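Local coordinates for protein diguanylate cyclase (Marinobacter aquaeolei VT8, PDB 3IGN) that probably joins two GTP molecules into cyclic di-GMP with release of diphosphate, through the GGDEF domain described here, which holds the bound product, at residues L17-G20 with T21-L25; T140-N143 with Y144-M148; W147-K150 with A151-L155. One frame throughout, in Å; residues are numbered along the deposited sequence.

In the fold
All three contacts are local and lie in the GGDEF domain. Contacts 1 and 2 sit at the surface where helices 19-36 and 144-160 begin, and each has an asparagine N-cap. Contact 3 is partly buried, one turn further along helix 144-160, and shares W147 and M148 with contact 2. The two helices pack together: Y144 OH hydrogen-bonds E23 OE1, and M148 rests on W22 and E23. Chemistry follows place. Contact 1 combines its cap with a salt bridge and leucine packing, contact 2 relies on amides and water, and contact 3 puts a mixed polar and charged cluster on the helix flank away from the buried W147, M148 and A151.

Contact 1. Residues L17-G20 with T21-L25; sequences LNRG and TWENL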
loop_
_atom_site.group_PDB
_atom_site.type_symbol
_atom_site.label_atom_id
_atom_site.label_comp_id
_atom_site.label_asym_id
_atom_site.label_seq_id
_atom_site.Cartn_x
_atom_site.Cartn_y
_atom_site.Cartn_z
ATOM N N LEU A 17 -4.812 -5.327 -8.158
ATOM C CA LEU A 17 -6.148 -5.804 -7.835
ATOM C C LEU A 17 -6.986 -4.584 -7.477
ATOM O O LEU A 17 -6.448 -3.591 -6.994
ATOM C CB LEU A 17 -6.101 -6.755 -6.631
ATOM C CG LEU A 17 -5.546 -8.156 -6.887
ATOM C CD1 LEU A 17 -5.367 -8.885 -5.570
ATOM C CD2 LEU A 17 -6.497 -8.912 -7.799
ATOM N N ASN A 18 -8.291 -4.636 -7.727
ATOM C CA ASN A 18 -9.137 -3.506 -7.369
ATOM C C ASN A 18 -9.557 -3.682 -5.915
ATOM O O ASN A 18 -9.380 -4.756 -5.339
ATOM C CB ASN A 18 -10.371 -3.404 -8.279
ATOM C CG ASN A 18 -11.155 -4.695 -8.358
ATOM O OD1 ASN A 18 -11.337 -5.389 -7.358
ATOM N ND2 ASN A 18 -11.649 -5.014 -9.554
ATOM N N ARG A 19 -10.097 -2.627 -5.319
ATOM C CA ARG A 19 -10.510 -2.669 -3.919
ATOM C C ARG A 19 -11.353 -3.883 -3.538
ATOM O O ARG A 19 -11.024 -4.608 -2.595
ATOM C CB ARG A 19 -11.273 -1.395 -3.562
ATOM C CG ARG A 19 -11.728 -1.340 -2.118
ATOM C CD ARG A 19 -12.451 -0.042 -1.827
ATOM N NE ARG A 19 -13.019 -0.021 -0.482
ATOM C CZ ARG A 19 -14.280 0.301 -0.219
ATOM N NH1 ARG A 19 -15.100 0.626 -1.209
ATOM N NH2 ARG A 19 -14.724 0.302 1.031
ATOM N N GLY A 20 -12.443 -4.099 -4.263
ATOM C CA GLY A 20 -13.315 -5.222 -3.965
ATOM C C GLY A 20 -12.615 -6.566 -3.907
ATOM O O GLY A 20 -12.799 -7.334 -2.960
ATOM N N THR A 21 -11.816 -6.861 -4.923
ATOM C CA THR A 21 -11.099 -8.128 -4.971
ATOM C C THR A 21 -10.022 -8.200 -3.897
ATOM O O THR A 21 -9.864 -9.224 -3.233
ATOM C CB THR A 21 -10.427 -8.343 -6.334
ATOM O OG1 THR A 21 -11.398 -8.190 -7.374
ATOM C CG2 THR A 21 -9.831 -9.741 -6.412
ATOM N N TRP A 22 -9.276 -7.115 -3.732
ATOM C CA TRP A 22 -8.215 -7.103 -2.738
ATOM C C TRP A 22 -8.807 -7.344 -1.354
ATOM O O TRP A 22 -8.264 -8.136 -0.591
ATOM C CB TRP A 22 -7.460 -5.779 -2.763
ATOM C CG TRP A 22 -6.264 -5.747 -1.858
ATOM C CD1 TRP A 22 -5.067 -6.385 -2.044
ATOM C CD2 TRP A 22 -6.158 -5.047 -0.614
ATOM N NE1 TRP A 22 -4.221 -6.120 -0.988
ATOM C CE2 TRP A 22 -4.866 -5.303 -0.096
ATOM C CE3 TRP A 22 -7.030 -4.226 0.116
ATOM C CZ2 TRP A 22 -4.426 -4.767 1.120
ATOM C CZ3 TRP A 22 -6.589 -3.690 1.329
ATOM C CH2 TRP A 22 -5.297 -3.964 1.816
ATOM N N GLU A 23 -9.928 -6.691 -1.038
ATOM C CA GLU A 23 -10.556 -6.878 0.268
ATOM C C GLU A 23 -11.001 -8.321 0.478
ATOM O O GLU A 23 -10.937 -8.844 1.594
ATOM C CB GLU A 23 -11.755 -5.936 0.446
ATOM C CG GLU A 23 -11.361 -4.550 0.965
ATOM C CD GLU A 23 -12.554 -3.684 1.340
ATOM O OE1 GLU A 23 -13.632 -4.236 1.638
ATOM O OE2 GLU A 23 -12.404 -2.444 1.351
ATOM N N ASN A 24 -11.465 -8.969 -0.585
ATOM C CA ASN A 24 -11.884 -10.359 -0.468
ATOM C C ASN A 24 -10.674 -11.210 -0.074
ATOM O O ASN A 24 -10.805 -12.172 0.687
ATOM C CB ASN A 24 -12.477 -10.858 -1.790
ATOM C CG ASN A 24 -12.860 -12.326 -1.740
ATOM O OD1 ASN A 24 -12.108 -13.191 -2.190
ATOM N ND2 ASN A 24 -14.026 -12.615 -1.171
ATOM N N LEU A 25 -9.501 -10.845 -0.593
ATOM C CA LEU A 25 -8.252 -11.554 -0.285
ATOM C C LEU A 25 -7.814 -11.264 1.151
ATOM O O LEU A 25 -7.299 -12.147 1.848
ATOM C CB LEU A 25 -7.150 -11.146 -1.266
ATOM C CG LEU A 25 -6.854 -12.097 -2.440
ATOM C CD1 LEU A 25 -8.129 -12.707 -2.967
ATOM C CD2 LEU A 25 -6.108 -11.351 -3.532
HETATM O O HOH W 1 -12.982 -0.664 3.395
#
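W22 N bonds to N18 O at 2.9 Å and E23 N to R19 O at 2.8 Å as the chain turns from strand 17-18 into helix 19-36. N18 is the N-cap. Its OD1 accepts T21 N at 2.9 Å, almost in line with the side-chain carbonyl, and T21 OG1 at 2.8 Å, from a direction tilted out of the amide plane. CG of N18 stands between its own backbone N and carbonyl carbon (chi1 53°), which bends OD1 back over the first turn; ND2 is bonded to S8 O. An alanine at N18 is likely to leave T21 N and OG1 without this acceptor and fray the helix start. R19 stretches alongside E23, pointing the same way, and NE meets OE2 at 3.1 Å in a salt bridge whose hydrogen bond is weak, guanidinium and carboxylate planes standing 83° apart. A water links R19 NH2 to E23 OE2, while E23 OE1 is bonded to Y144 OH. Across the turn, L17 divides its methyls: CD2 touches T21 CG2 at 3.7 Å, and CD1 lies at the edge of the W22 ring and comes to L25 CD2 at 3.3 Å, closer than usual van der Waals contact and so doubtful. W22 itself runs inward, NE1 bonded to S82 O. Two bonds thus fix the cap oxygen, whereas the poorly aligned R19-E23 hydrogen bond probably adds less to the hold.

Contact 2. Residues T140-N143 with Y144-M148; sequences TPEN and YMQWM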
loop_
_atom_site.group_PDB
_atom_site.type_symbol
_atom_site.label_atom_id
_atom_site.label_comp_id
_atom_site.label_asym_id
_atom_site.label_seq_id
_atom_site.Cartn_x
_atom_site.Cartn_y
_atom_site.Cartn_z
ATOM N N THR A 140 -6.740 -9.926 18.366
ATOM C CA THR A 140 -7.713 -8.903 18.733
ATOM C C THR A 140 -8.764 -8.513 17.689
ATOM O O THR A 140 -9.957 -8.581 17.974
ATOM C CB THR A 140 -7.002 -7.648 19.258
ATOM O OG1 THR A 140 -6.093 -8.037 20.297
ATOM C CG2 THR A 140 -8.009 -6.660 19.840
ATOM N N PRO A 141 -8.352 -8.115 16.470
ATOM C CA PRO A 141 -9.354 -7.736 15.457
ATOM C C PRO A 141 -10.426 -8.813 15.304
ATOM O O PRO A 141 -10.096 -9.980 15.119
ATOM C CB PRO A 141 -8.518 -7.579 14.188
ATOM C CG PRO A 141 -7.195 -7.119 14.715
ATOM C CD PRO A 141 -6.988 -8.010 15.925
ATOM N N GLU A 142 -11.702 -8.430 15.351
ATOM C CA GLU A 142 -12.779 -9.419 15.241
ATOM C C GLU A 142 -13.274 -9.716 13.823
ATOM O O GLU A 142 -14.138 -10.580 13.621
ATOM C CB GLU A 142 -13.951 -8.999 16.124
ATOM C CG GLU A 142 -13.504 -8.597 17.522
ATOM C CD GLU A 142 -14.600 -8.723 18.555
ATOM O OE1 GLU A 142 -15.787 -8.772 18.173
ATOM O OE2 GLU A 142 -14.274 -8.760 19.755
ATOM N N ASN A 143 -12.755 -8.978 12.852
ATOM C CA ASN A 143 -13.083 -9.201 11.448
ATOM C C ASN A 143 -11.975 -8.520 10.640
ATOM O O ASN A 143 -11.187 -7.745 11.188
ATOM C CB ASN A 143 -14.476 -8.657 11.092
ATOM C CG ASN A 143 -14.612 -7.185 11.355
ATOM O OD1 ASN A 143 -13.835 -6.386 10.853
ATOM N ND2 ASN A 143 -15.616 -6.814 12.135
ATOM N N TYR A 144 -11.903 -8.798 9.344
ATOM C CA TYR A 144 -10.822 -8.242 8.541
ATOM C C TYR A 144 -10.793 -6.731 8.454
ATOM O O TYR A 144 -9.742 -6.144 8.218
ATOM C CB TYR A 144 -10.834 -8.826 7.128
ATOM C CG TYR A 144 -11.790 -8.159 6.166
ATOM C CD1 TYR A 144 -13.137 -8.517 6.118
ATOM C CD2 TYR A 144 -11.337 -7.174 5.293
ATOM C CE1 TYR A 144 -14.010 -7.909 5.213
ATOM C CE2 TYR A 144 -12.195 -6.558 4.392
ATOM C CZ TYR A 144 -13.530 -6.931 4.356
ATOM O OH TYR A 144 -14.374 -6.330 3.452
HETATM N N MSE A 145 -11.939 -6.095 8.651
HETATM C CA MSE A 145 -11.984 -4.647 8.554
HETATM C C MSE A 145 -11.334 -3.979 9.756
HETATM O O MSE A 145 -10.763 -2.902 9.631
HETATM C CB MSE A 145 -13.424 -4.190 8.361
HETATM C CG MSE A 145 -13.984 -4.731 7.067
HETATM SE SE MSE A 145 -15.696 -4.011 6.631
HETATM C CE MSE A 145 -15.095 -2.293 5.976
ATOM N N GLN A 146 -11.396 -4.627 10.914
ATOM C CA GLN A 146 -10.759 -4.072 12.106
ATOM C C GLN A 146 -9.241 -4.200 11.960
ATOM O O GLN A 146 -8.484 -3.421 12.533
ATOM C CB GLN A 146 -11.274 -4.789 13.363
ATOM C CG GLN A 146 -12.704 -4.381 13.717
ATOM C CD GLN A 146 -13.257 -5.117 14.924
ATOM O OE1 GLN A 146 -12.506 -5.697 15.713
ATOM N NE2 GLN A 146 -14.578 -5.090 15.080
ATOM N N TRP A 147 -8.806 -5.185 11.176
ATOM C CA TRP A 147 -7.389 -5.399 10.902
ATOM C C TRP A 147 -6.942 -4.257 9.978
ATOM O O TRP A 147 -5.900 -3.632 10.186
ATOM C CB TRP A 147 -7.200 -6.764 10.214
ATOM C CG TRP A 147 -5.789 -7.097 9.809
ATOM C CD1 TRP A 147 -4.632 -6.586 10.333
ATOM C CD2 TRP A 147 -5.391 -8.068 8.835
ATOM N NE1 TRP A 147 -3.539 -7.180 9.746
ATOM C CE2 TRP A 147 -3.975 -8.095 8.824
ATOM C CE3 TRP A 147 -6.093 -8.919 7.965
ATOM C CZ2 TRP A 147 -3.243 -8.944 7.980
ATOM C CZ3 TRP A 147 -5.356 -9.769 7.118
ATOM C CH2 TRP A 147 -3.951 -9.769 7.138
HETATM N N MSE A 148 -7.745 -3.987 8.957
HETATM C CA MSE A 148 -7.432 -2.914 8.027
HETATM C C MSE A 148 -7.385 -1.579 8.774
HETATM O O MSE A 148 -6.575 -0.702 8.453
HETATM C CB MSE A 148 -8.485 -2.863 6.920
HETATM C CG MSE A 148 -8.407 -4.030 5.957
HETATM SE SE MSE A 148 -9.647 -3.821 4.482
HETATM C CE MSE A 148 -9.121 -2.049 3.936
HETATM O O HOH W 2 -16.772 -6.674 16.658
HETATM O O HOH W 3 -16.182 -3.970 12.838
#
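N143 is the N-cap of helix 144-160: its OD1 accepts Q146 N at 3.0 Å and, weakly, M145 N at 2.9 Å. The N143 amide is folded back over the first turn because CG sits between backbone N and carbonyl carbon (chi1 59°). N143 O adds weak bonds from Q146 N and W147 N. One more hydrogen bond runs the other way, from loop backbone to helix side chain. Q146, extended beyond CG, lies beside E142, and its OE1 takes E142 N at 2.9 Å; the N-H points almost straight at the oxygen (175°), yet the donor stands well above the amide plane. Two waters add further links. Q146 NE2 gives to one water that donates to E142 OE1, and to another that also accepts from N143 ND2, tying three side chains together; the N143 and Q146 amide planes are 66° apart. The apolar contacts involve Y144 and P141. Y144, its OH held by E23, leans on V26 and Y30 and carries CG of M145, a selenomethionine, over the centre of one ring face. P141, whose O is bonded by Y30 OH, sets its CB 4.0 Å from Q146 CB and 4.3 Å from W147 CB.

Contact 3. Residues W147-K150 with A151-L155; sequences WMQK and ADEAL
E153 places its carboxylate between Q149 and K150, one oxygen for each. Q149 lies a full turn earlier, and its extended chain crosses that of E153 at a slant. Q149 NE2 reaches E153 OE2 at 3.4 Å, a weak hydrogen bond, with the amide plane turned 84° from the carboxylate; CG of Q149 comes almost as near to the same oxygen. Q149 CG is opposite its own backbone N (chi1 179°), whereas E153 CG lies beside its N and opposite its carbonyl carbon (chi1 -70°), which sends the glutamate back toward the preceding turn. There E153 CG passes 3.1 Å from Q149 O. K150 meets the other oxygen from three residues earlier. Its chain is bent at chi2 and chi3, folding the aliphatic part against the carboxylate: K150 CD lies 3.4 Å from E153 OE1, and K150 NZ follows at 3.5 Å from that oxygen in a long salt bridge.

This is one flank of helix 144-160, the helix of the beta-alpha-beta unit that joins the parallel strands 130-136 and 166-168 of the GGDEF domain sheet. The inner flank is differently furnished. W147 turns away from the following turn, with NE1 bonded to A135 O and its ring against L42 and V26. M148, built as selenomethionine, also touches L42 and V26, and A151 sets its methyl against M44 and A135, a small side chain that probably allows close approach to the sheet.

Backbone bonds run from each turn to the next. D152 N meets M148 O at 2.9 Å and E153 N meets Q149 O at 2.9 Å, while A151 N makes a weak bond to W147 O. The A154 N bond to K150 O measures 3.1 Å.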
loop_
_atom_site.group_PDB
_atom_site.type_symbol
_atom_site.label_atom_id
_atom_site.label_comp_id
_atom_site.label_asym_id
_atom_site.label_seq_id
_atom_site.Cartn_x
_atom_site.Cartn_y
_atom_site.Cartn_z
ATOM N N TRP A 147 -8.806 -5.185 11.176
ATOM C CA TRP A 147 -7.389 -5.399 10.902
ATOM C C TRP A 147 -6.942 -4.257 9.978
ATOM O O TRP A 147 -5.900 -3.632 10.186
ATOM C CB TRP A 147 -7.200 -6.764 10.214
ATOM C CG TRP A 147 -5.789 -7.097 9.809
ATOM C CD1 TRP A 147 -4.632 -6.586 10.333
ATOM C CD2 TRP A 147 -5.391 -8.068 8.835
ATOM N NE1 TRP A 147 -3.539 -7.180 9.746
ATOM C CE2 TRP A 147 -3.975 -8.095 8.824
ATOM C CE3 TRP A 147 -6.093 -8.919 7.965
ATOM C CZ2 TRP A 147 -3.243 -8.944 7.980
ATOM C CZ3 TRP A 147 -5.356 -9.769 7.118
ATOM C CH2 TRP A 147 -3.951 -9.769 7.138
HETATM N N MSE A 148 -7.745 -3.987 8.957
HETATM C CA MSE A 148 -7.432 -2.914 8.027
HETATM C C MSE A 148 -7.385 -1.579 8.774
HETATM O O MSE A 148 -6.575 -0.702 8.453
HETATM C CB MSE A 148 -8.485 -2.863 6.920
HETATM C CG MSE A 148 -8.407 -4.030 5.957
HETATM SE SE MSE A 148 -9.647 -3.821 4.482
HETATM C CE MSE A 148 -9.121 -2.049 3.936
ATOM N N GLN A 149 -8.267 -1.436 9.755
ATOM C CA GLN A 149 -8.333 -0.220 10.549
ATOM C C GLN A 149 -7.022 0.037 11.271
ATOM O O GLN A 149 -6.559 1.169 11.331
ATOM C CB GLN A 149 -9.480 -0.300 11.560
ATOM C CG GLN A 149 -9.597 0.930 12.449
ATOM C CD GLN A 149 -10.930 1.004 13.169
ATOM O OE1 GLN A 149 -11.858 0.253 12.858
ATOM N NE2 GLN A 149 -11.038 1.920 14.125
ATOM N N LYS A 150 -6.418 -1.012 11.821
ATOM C CA LYS A 150 -5.151 -0.863 12.533
ATOM C C LYS A 150 -4.032 -0.400 11.610
ATOM O O LYS A 150 -3.198 0.422 11.998
ATOM C CB LYS A 150 -4.752 -2.179 13.211
ATOM C CG LYS A 150 -5.638 -2.554 14.383
ATOM C CD LYS A 150 -5.658 -1.462 15.453
ATOM C CE LYS A 150 -4.514 -1.591 16.446
ATOM N NZ LYS A 150 -4.614 -0.544 17.504
ATOM N N ALA A 151 -4.009 -0.926 10.388
ATOM C CA ALA A 151 -2.987 -0.537 9.428
ATOM C C ALA A 151 -3.209 0.908 8.994
ATOM O O ALA A 151 -2.256 1.666 8.795
ATOM C CB ALA A 151 -3.025 -1.468 8.208
ATOM N N ASP A 152 -4.472 1.274 8.837
ATOM C CA ASP A 152 -4.835 2.627 8.436
ATOM C C ASP A 152 -4.444 3.623 9.525
ATOM O O ASP A 152 -4.039 4.749 9.231
ATOM C CB ASP A 152 -6.335 2.712 8.176
ATOM C CG ASP A 152 -6.754 4.066 7.647
ATOM O OD1 ASP A 152 -6.246 4.457 6.576
ATOM O OD2 ASP A 152 -7.578 4.738 8.301
ATOM N N GLU A 153 -4.566 3.208 10.783
ATOM C CA GLU A 153 -4.206 4.063 11.916
ATOM C C GLU A 153 -2.701 4.307 11.932
ATOM O O GLU A 153 -2.237 5.407 12.241
ATOM C CB GLU A 153 -4.653 3.408 13.231
ATOM C CG GLU A 153 -6.164 3.387 13.404
ATOM C CD GLU A 153 -6.622 2.609 14.630
ATOM O OE1 GLU A 153 -5.777 1.978 15.302
ATOM O OE2 GLU A 153 -7.838 2.624 14.916
ATOM N N ALA A 154 -1.936 3.270 11.607
ATOM C CA ALA A 154 -0.486 3.367 11.560
ATOM C C ALA A 154 -0.094 4.308 10.422
ATOM O O ALA A 154 0.860 5.081 10.541
ATOM C CB ALA A 154 0.118 1.985 11.333
ATOM N N LEU A 155 -0.837 4.238 9.323
ATOM C CA LEU A 155 -0.581 5.088 8.166
ATOM C C LEU A 155 -0.799 6.547 8.544
ATOM O O LEU A 155 -0.005 7.415 8.193
ATOM C CB LEU A 155 -1.516 4.710 7.012
ATOM C CG LEU A 155 -1.576 5.664 5.813
ATOM C CD1 LEU A 155 -0.190 5.904 5.261
ATOM C CD2 LEU A 155 -2.486 5.072 4.752
#